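Local structure of sialyltransferase 0160 (Photobacterium damselae, 4R84) at residues E31-N36 and I108-L113. The protein probably transfers sialic acid from CMP-sialic acid to galactoside acceptors, as a glycosyltransferase of the GT-B structural group. Residues are numbered along the deposited sequence; the frame is centred on the assembly and turned at random.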
ATOM      1  N   GLU A  31     -15.575  43.995  -9.417  1.00 37.94           N
ATOM      2  CA  GLU A  31     -15.402  43.350  -8.122  1.00 39.56           C
ATOM      3  C   GLU A  31     -14.804  41.967  -8.302  1.00 34.79           C
ATOM      4  O   GLU A  31     -15.250  41.200  -9.158  1.00 36.81           O
ATOM      5  CB  GLU A  31     -16.720  43.232  -7.350  1.00 57.78           C
ATOM      6  CG  GLU A  31     -16.509  42.651  -5.938  1.00 77.50           C
ATOM      7  CD  GLU A  31     -17.797  42.463  -5.151  1.00 89.75           C
ATOM      8  OE1 GLU A  31     -18.403  41.376  -5.245  1.00 92.12           O
ATOM      9  OE2 GLU A  31     -18.195  43.398  -4.424  1.00 94.44           O
ATOM     10  N   THR A  32     -13.782  41.658  -7.505  1.00 36.52           N
ATOM     11  CA  THR A  32     -13.203  40.325  -7.518  1.00 33.65           C
ATOM     12  C   THR A  32     -13.237  39.788  -6.093  1.00 35.06           C
ATOM     13  O   THR A  32     -12.813  40.463  -5.162  1.00 31.76           O
ATOM     14  CB  THR A  32     -11.756  40.322  -8.048  1.00 39.35           C
ATOM     15  OG1 THR A  32     -11.749  40.697  -9.429  1.00 38.53           O
ATOM     16  CG2 THR A  32     -11.121  38.938  -7.902  1.00 33.75           C
ATOM     17  N   VAL A  33     -13.767  38.583  -5.927  1.00 38.62           N
ATOM     18  CA  VAL A  33     -13.760  37.919  -4.630  1.00 35.05           C
ATOM     19  C   VAL A  33     -13.072  36.576  -4.727  1.00 29.79           C
ATOM     20  O   VAL A  33     -13.534  35.677  -5.439  1.00 31.51           O
ATOM     21  CB  VAL A  33     -15.184  37.707  -4.079  1.00 36.95           C
ATOM     22  CG1 VAL A  33     -15.132  36.959  -2.752  1.00 45.69           C
ATOM     23  CG2 VAL A  33     -15.903  39.034  -3.930  1.00 37.09           C
ATOM     24  N   SER A  34     -11.995  36.418  -3.970  1.00 35.11           N
ATOM     25  CA  SER A  34     -11.252  35.172  -3.992  1.00 32.19           C
ATOM     26  C   SER A  34     -11.336  34.486  -2.639  1.00 31.10           C
ATOM     27  O   SER A  34     -11.224  35.134  -1.599  1.00 27.21           O
ATOM     28  CB  SER A  34      -9.791  35.426  -4.364  1.00 38.01           C
ATOM     29  OG  SER A  34      -9.678  35.819  -5.718  1.00 42.24           O
ATOM     30  N   SER A  35     -11.471  33.163  -2.653  1.00 30.78           N
ATOM     31  CA  SER A  35     -11.595  32.435  -1.395  1.00 31.96           C
ATOM     32  C   SER A  35     -10.703  31.218  -1.395  1.00 31.22           C
ATOM     33  O   SER A  35     -10.546  30.555  -2.417  1.00 33.48           O
ATOM     34  CB  SER A  35     -13.047  31.999  -1.155  1.00 37.51           C
ATOM     35  OG  SER A  35     -13.931  33.111  -1.056  1.00 41.83           O
ATOM     36  N   ASN A  36     -10.115  30.932  -0.237  1.00 26.26           N
ATOM     37  CA  ASN A  36      -9.350  29.720  -0.076  1.00 30.96           C
ATOM     38  C   ASN A  36      -9.302  29.278   1.373  1.00 27.90           C
ATOM     39  O   ASN A  36      -9.607  30.040   2.293  1.00 28.04           O
ATOM     40  CB  ASN A  36      -7.933  29.882  -0.620  1.00 29.14           C
ATOM     41  CG  ASN A  36      -7.088  30.814   0.221  1.00 36.32           C
ATOM     42  OD1 ASN A  36      -7.593  31.751   0.828  1.00 36.55           O
ATOM     43  ND2 ASN A  36      -5.791  30.546   0.274  1.00 42.60           N
ATOM     44  N   ILE A 108     -11.424  41.431  -2.855  1.00 38.32           N
ATOM     45  CA  ILE A 108     -11.650  40.817  -1.565  1.00 41.19           C
ATOM     46  C   ILE A 108     -11.033  39.429  -1.573  1.00 29.81           C
ATOM     47  O   ILE A 108     -11.185  38.683  -2.542  1.00 29.01           O
ATOM     48  CB  ILE A 108     -13.149  40.737  -1.219  1.00 36.72           C
ATOM     49  CG1 ILE A 108     -13.737  42.142  -1.052  1.00 42.05           C
ATOM     50  CG2 ILE A 108     -13.355  39.930   0.053  1.00 38.43           C
ATOM     51  CD1 ILE A 108     -15.205  42.129  -0.718  1.00 42.46           C
ATOM     52  N   THR A 109     -10.266  39.135  -0.531  1.00 24.84           N
ATOM     53  CA  THR A 109      -9.740  37.794  -0.315  1.00 24.99           C
ATOM     54  C   THR A 109     -10.239  37.266   1.019  1.00 27.28           C
ATOM     55  O   THR A 109     -10.063  37.916   2.060  1.00 30.18           O
ATOM     56  CB  THR A 109      -8.193  37.766  -0.321  1.00 36.60           C
ATOM     57  OG1 THR A 109      -7.708  37.904  -1.662  1.00 37.26           O
ATOM     58  CG2 THR A 109      -7.665  36.454   0.280  1.00 32.19           C
ATOM     59  N   ASN A 110     -10.850  36.084   0.992  1.00 25.52           N
ATOM     60  CA  ASN A 110     -11.284  35.430   2.210  1.00 24.60           C
ATOM     61  C   ASN A 110     -10.477  34.153   2.414  1.00 21.21           C
ATOM     62  O   ASN A 110     -10.506  33.265   1.583  1.00 23.88           O
ATOM     63  CB  ASN A 110     -12.778  35.118   2.161  1.00 23.81           C
ATOM     64  CG  ASN A 110     -13.627  36.352   1.917  1.00 28.10           C
ATOM     65  OD1 ASN A 110     -13.500  37.356   2.618  1.00 34.69           O
ATOM     66  ND2 ASN A 110     -14.489  36.284   0.910  1.00 30.55           N
ATOM     67  N   THR A 111      -9.714  34.097   3.495  1.00 21.65           N
ATOM     68  CA  THR A 111      -8.896  32.935   3.760  1.00 25.59           C
ATOM     69  C   THR A 111      -9.286  32.308   5.083  1.00 25.71           C
ATOM     70  O   THR A 111      -9.332  32.979   6.102  1.00 24.95           O
ATOM     71  CB  THR A 111      -7.406  33.293   3.782  1.00 30.28           C
ATOM     72  OG1 THR A 111      -7.009  33.762   2.485  1.00 28.95           O
ATOM     73  CG2 THR A 111      -6.576  32.069   4.171  1.00 25.76           C
ATOM     74  N   THR A 112      -9.565  31.013   5.067  1.00 23.77           N
ATOM     75  CA  THR A 112      -9.897  30.313   6.295  1.00 25.88           C
ATOM     76  C   THR A 112      -8.781  29.356   6.643  1.00 21.96           C
ATOM     77  O   THR A 112      -8.475  28.460   5.866  1.00 25.17           O
ATOM     78  CB  THR A 112     -11.198  29.544   6.161  1.00 30.76           C
ATOM     79  OG1 THR A 112     -12.222  30.460   5.771  1.00 34.94           O
ATOM     80  CG2 THR A 112     -11.563  28.873   7.476  1.00 29.67           C
ATOM     81  N   LEU A 113      -8.156  29.579   7.793  1.00 20.17           N
ATOM     82  CA  LEU A 113      -7.076  28.728   8.249  1.00 20.23           C
ATOM     83  C   LEU A 113      -7.567  27.845   9.383  1.00 24.70           C
ATOM     84  O   LEU A 113      -8.112  28.347  10.368  1.00 26.81           O
ATOM     85  CB  LEU A 113      -5.886  29.569   8.728  1.00 20.60           C
ATOM     86  CG  LEU A 113      -5.326  30.508   7.659  1.00 23.35           C
ATOM     87  CD1 LEU A 113      -4.117  31.318   8.194  1.00 24.80           C
ATOM     88  CD2 LEU A 113      -4.986  29.706   6.390  1.00 21.11           C
TER
HETATM   89  O   HOH W   1     -12.445  31.080   2.836  1.00 34.26           O
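Val33 to Asn36 pair in parallel register with Ile108 to Thr111 in the small all-strand domain whose sequence places it in the K319L-like PKD family, far from the sugar-nucleotide pocket. Five backbone hydrogen bonds join the strands. Ser34 uses both its N and its O on segment 108-113: Ser34 N donates to Ile108 O (2.8 Å, 171° at the hydrogen), and Asn110 N donates to Ser34 O. Asn36 repeats the pattern, its N on Asn110 O and its O receiving Thr112 N, while Ile108 N reaches Thr32 O. CA-H...O contacts share four of these five carbonyls, among them Ser35 CA to Asn110 O at 3.3 Å.

The side chains add little apolar contact. On one face Val33 CG2 lies 4.2 Å from Ile108 CB. Beside them, Val33 CG1, anti to the backbone N (chi1 178°), approaches Asn110 ND2 at 3.8 Å, while Asn110 OD1 bonds to Thr97 on strand 92-101, which flanks 108-113. The other face carries the buried Thr109 and Thr111; Thr109 OG1 bonds to Ile51 N and Thr111 packs on Leu48. A water donates to Asn36 O (3.1 Å) and also hydrogen-bonds Thr112 OG1 at 3.0 Å.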